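Long-range contact in ABC transporter ATP-binding protein (Leptospira interrogans serovar Copenhageni, PDB 4HZI), which probably binds and hydrolyses ATP as the ATPase subunit of an orphan ABC transporter involved in manganese utilization and tolerance: residues Asn32-Ile40 with Ser52-Asn60. Residues are numbered along the deposited sequence; the frame is centred on the assembly and turned at random.
Sequences NSLLSLEKI and SVSFEIKTN
L37 and F55 face each other as a hydrogen-bonded pair in this antiparallel pairing of 32-40 with 52-60, and their side chains show how its apolar face interlocks. CD2 of L37 sits against the notch where V53 and F55 meet, 3.9 Å from F55 CE2 and 4.2 Å from V53 CG1. With chi1 at 68°, the F55 ring lies alongside L37, whose CD1 stands over one face, offset toward the rim. L35 CD2 comes obliquely to F55 CE1 (4.3 Å) from the same side of the ring plane and reaches I57 CD1 at 4.1 Å. One aromatic ring is set among the aliphatic side chains of V53, L35, L37 and I57.

The opposite face, bearing S36 and E56, is polar. The E56 chain bends at chi2, bringing OE1 to 2.8 Å from S33 OG, which donates nearly along the carboxylate C-O axis; OE2 forms a salt bridge with K58 NZ, weak as a hydrogen bond. Two partners on different strands probably limit the carboxylate's rotation.

Bulges at both ends interrupt the register. L34 and L35 together oppose I57 in a classic bulge, and both amides donate in the carbonyl plane to I57 O. K39 and I40 likewise share V53 in a G1 bulge; the K39 amide turns to S54 OG (2.8 Å, 164° at the hydrogen), with I40 N taking V53 O. S52 OG sits against K39 CB and CG, both at 3.5 Å.

The pair belongs to the antiparallel beta subdomain of the ABC ATPase fold. Strand 53-58 is outermost in its sheet within the chain, whereas the other edge of 36-42 pairs antiparallel with strand 90-93; the apolar face meets L76 of helix 73-80 through L37 and F55, and L35 reaches F194 of strand 194-198.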
loop_
_atom_site.group_PDB
_atom_site.type_symbol
_atom_site.label_atom_id
_atom_site.label_comp_id
_atom_site.label_asym_id
_atom_site.label_seq_id
_atom_site.Cartn_x
_atom_site.Cartn_y
_atom_site.Cartn_z
ATOM N N ASN A 32 23.756 -23.363 14.374
ATOM C CA ASN A 32 22.535 -23.079 13.542
ATOM C C ASN A 32 22.159 -21.580 13.385
ATOM O O ASN A 32 20.987 -21.242 13.118
ATOM C CB ASN A 32 21.323 -23.874 14.062
ATOM C CG ASN A 32 20.772 -23.327 15.369
ATOM O OD1 ASN A 32 21.386 -22.479 16.023
ATOM N ND2 ASN A 32 19.605 -23.823 15.762
ATOM N N SER A 33 23.142 -20.692 13.517
ATOM C CA SER A 33 22.950 -19.296 13.080
ATOM C C SER A 33 22.965 -19.306 11.548
ATOM O O SER A 33 23.962 -19.697 10.953
ATOM C CB SER A 33 24.070 -18.411 13.592
ATOM O OG SER A 33 23.936 -17.101 13.030
ATOM N N LEU A 34 21.875 -18.910 10.906
ATOM C CA LEU A 34 21.772 -19.035 9.436
ATOM C C LEU A 34 22.167 -17.680 8.775
ATOM O O LEU A 34 22.947 -17.650 7.876
ATOM C CB LEU A 34 20.360 -19.468 9.020
ATOM C CG LEU A 34 20.173 -19.838 7.554
ATOM C CD1 LEU A 34 19.081 -20.911 7.364
ATOM C CD2 LEU A 34 19.825 -18.584 6.776
ATOM N N LEU A 35 21.576 -16.598 9.223
ATOM C CA LEU A 35 21.951 -15.239 8.770
ATOM C C LEU A 35 22.382 -14.410 9.979
ATOM O O LEU A 35 21.689 -14.355 11.017
ATOM C CB LEU A 35 20.786 -14.562 8.094
ATOM C CG LEU A 35 21.082 -13.137 7.583
ATOM C CD1 LEU A 35 22.086 -13.203 6.444
ATOM C CD2 LEU A 35 19.850 -12.388 7.152
ATOM N N SER A 36 23.530 -13.747 9.867
ATOM C CA SER A 36 23.936 -12.860 10.934
ATOM C C SER A 36 24.550 -11.591 10.372
ATOM O O SER A 36 25.338 -11.655 9.438
ATOM C CB SER A 36 24.899 -13.490 11.903
ATOM O OG SER A 36 26.076 -13.878 11.302
ATOM N N LEU A 37 24.118 -10.479 10.940
ATOM C CA LEU A 37 24.678 -9.160 10.640
ATOM C C LEU A 37 25.222 -8.612 11.953
ATOM O O LEU A 37 24.519 -8.593 12.971
ATOM C CB LEU A 37 23.616 -8.232 10.125
ATOM C CG LEU A 37 23.201 -8.425 8.664
ATOM C CD1 LEU A 37 22.417 -9.718 8.448
ATOM C CD2 LEU A 37 22.407 -7.255 8.183
ATOM N N GLU A 38 26.475 -8.198 11.927
ATOM C CA GLU A 38 27.108 -7.566 13.098
ATOM C C GLU A 38 27.657 -6.176 12.701
ATOM O O GLU A 38 28.584 -6.102 11.895
ATOM C CB GLU A 38 28.262 -8.441 13.561
ATOM C CG GLU A 38 27.805 -9.815 14.019
ATOM C CD GLU A 38 28.939 -10.660 14.580
ATOM O OE1 GLU A 38 29.939 -10.898 13.867
ATOM O OE2 GLU A 38 28.815 -11.099 15.734
ATOM N N LYS A 39 27.003 -5.144 13.224
ATOM C CA LYS A 39 27.351 -3.749 13.050
ATOM C C LYS A 39 27.476 -3.375 11.589
ATOM O O LYS A 39 28.428 -2.697 11.185
ATOM C CB LYS A 39 28.669 -3.444 13.762
ATOM C CG LYS A 39 28.614 -3.657 15.261
ATOM C CD LYS A 39 29.973 -3.315 15.872
ATOM C CE LYS A 39 30.145 -3.954 17.239
ATOM N NZ LYS A 39 29.088 -3.525 18.206
ATOM N N ILE A 40 26.530 -3.837 10.788
ATOM C CA ILE A 40 26.512 -3.521 9.349
ATOM C C ILE A 40 26.161 -2.068 9.106
ATOM O O ILE A 40 25.095 -1.542 9.475
ATOM C CB ILE A 40 25.597 -4.495 8.539
ATOM C CG1 ILE A 40 26.261 -5.857 8.428
ATOM C CG2 ILE A 40 25.269 -3.936 7.148
ATOM C CD1 ILE A 40 27.426 -5.992 7.439
ATOM N N SER A 52 25.196 0.568 11.733
ATOM C CA SER A 52 25.573 -0.464 12.711
ATOM C C SER A 52 24.418 -1.459 12.967
ATOM O O SER A 52 24.012 -1.733 14.114
ATOM C CB SER A 52 26.052 0.213 14.022
ATOM O OG SER A 52 26.655 -0.745 14.863
ATOM N N VAL A 53 23.896 -1.998 11.873
ATOM C CA VAL A 53 22.723 -2.893 11.924
ATOM C C VAL A 53 23.169 -4.271 12.399
ATOM O O VAL A 53 24.078 -4.884 11.867
ATOM C CB VAL A 53 22.049 -2.964 10.526
ATOM C CG1 VAL A 53 20.970 -4.063 10.469
ATOM C CG2 VAL A 53 21.396 -1.658 10.218
ATOM N N SER A 54 22.519 -4.738 13.473
ATOM C CA SER A 54 22.832 -6.029 14.035
ATOM C C SER A 54 21.543 -6.827 14.305
ATOM O O SER A 54 20.591 -6.336 14.927
ATOM C CB SER A 54 23.602 -5.831 15.350
ATOM O OG SER A 54 24.904 -5.316 15.096
ATOM N N PHE A 55 21.525 -8.047 13.803
ATOM C CA PHE A 55 20.495 -9.001 14.131
ATOM C C PHE A 55 20.895 -10.379 13.629
ATOM O O PHE A 55 21.905 -10.550 12.950
ATOM C CB PHE A 55 19.107 -8.576 13.630
ATOM C CG PHE A 55 18.927 -8.566 12.134
ATOM C CD1 PHE A 55 18.443 -9.697 11.426
ATOM C CD2 PHE A 55 19.149 -7.382 11.434
ATOM C CE1 PHE A 55 18.230 -9.626 10.052
ATOM C CE2 PHE A 55 18.931 -7.321 10.050
ATOM C CZ PHE A 55 18.464 -8.431 9.372
ATOM N N GLU A 56 20.107 -11.396 13.947
ATOM C CA GLU A 56 20.429 -12.709 13.393
ATOM C C GLU A 56 19.176 -13.565 13.259
ATOM O O GLU A 56 18.197 -13.289 13.932
ATOM C CB GLU A 56 21.499 -13.419 14.201
ATOM C CG GLU A 56 21.121 -13.914 15.561
ATOM C CD GLU A 56 21.505 -15.393 15.774
ATOM O OE1 GLU A 56 22.307 -15.997 14.985
ATOM O OE2 GLU A 56 20.980 -15.972 16.752
ATOM N N ILE A 57 19.207 -14.517 12.329
ATOM C CA ILE A 57 18.054 -15.395 12.100
ATOM C C ILE A 57 18.641 -16.806 12.137
ATOM O O ILE A 57 19.614 -17.120 11.442
ATOM C CB ILE A 57 17.364 -15.149 10.720
ATOM C CG1 ILE A 57 16.947 -13.681 10.554
ATOM C CG2 ILE A 57 16.185 -16.116 10.533
ATOM C CD1 ILE A 57 16.411 -13.319 9.179
ATOM N N LYS A 58 18.055 -17.670 12.970
ATOM C CA LYS A 58 18.510 -19.056 13.045
ATOM C C LYS A 58 17.690 -19.907 12.094
ATOM O O LYS A 58 16.608 -19.500 11.639
ATOM C CB LYS A 58 18.333 -19.564 14.469
ATOM C CG LYS A 58 19.017 -18.681 15.499
ATOM C CD LYS A 58 19.523 -19.512 16.649
ATOM C CE LYS A 58 20.245 -18.666 17.678
ATOM N NZ LYS A 58 19.335 -17.647 18.250
ATOM N N THR A 59 18.247 -21.066 11.744
ATOM C CA THR A 59 17.552 -22.060 10.949
ATOM C C THR A 59 16.123 -22.251 11.461
ATOM O O THR A 59 15.891 -22.387 12.652
ATOM C CB THR A 59 18.340 -23.382 10.937
ATOM O OG1 THR A 59 19.590 -23.134 10.304
ATOM C CG2 THR A 59 17.625 -24.426 10.110
ATOM N N ASN A 60 15.175 -22.196 10.537
ATOM C CA ASN A 60 13.745 -22.371 10.815
ATOM C C ASN A 60 13.074 -21.280 11.657
ATOM O O ASN A 60 11.931 -21.437 12.126
ATOM C CB ASN A 60 13.482 -23.804 11.364
ATOM C CG ASN A 60 13.881 -24.880 10.364
ATOM O OD1 ASN A 60 13.807 -24.686 9.152
ATOM N ND2 ASN A 60 14.281 -26.035 10.872
#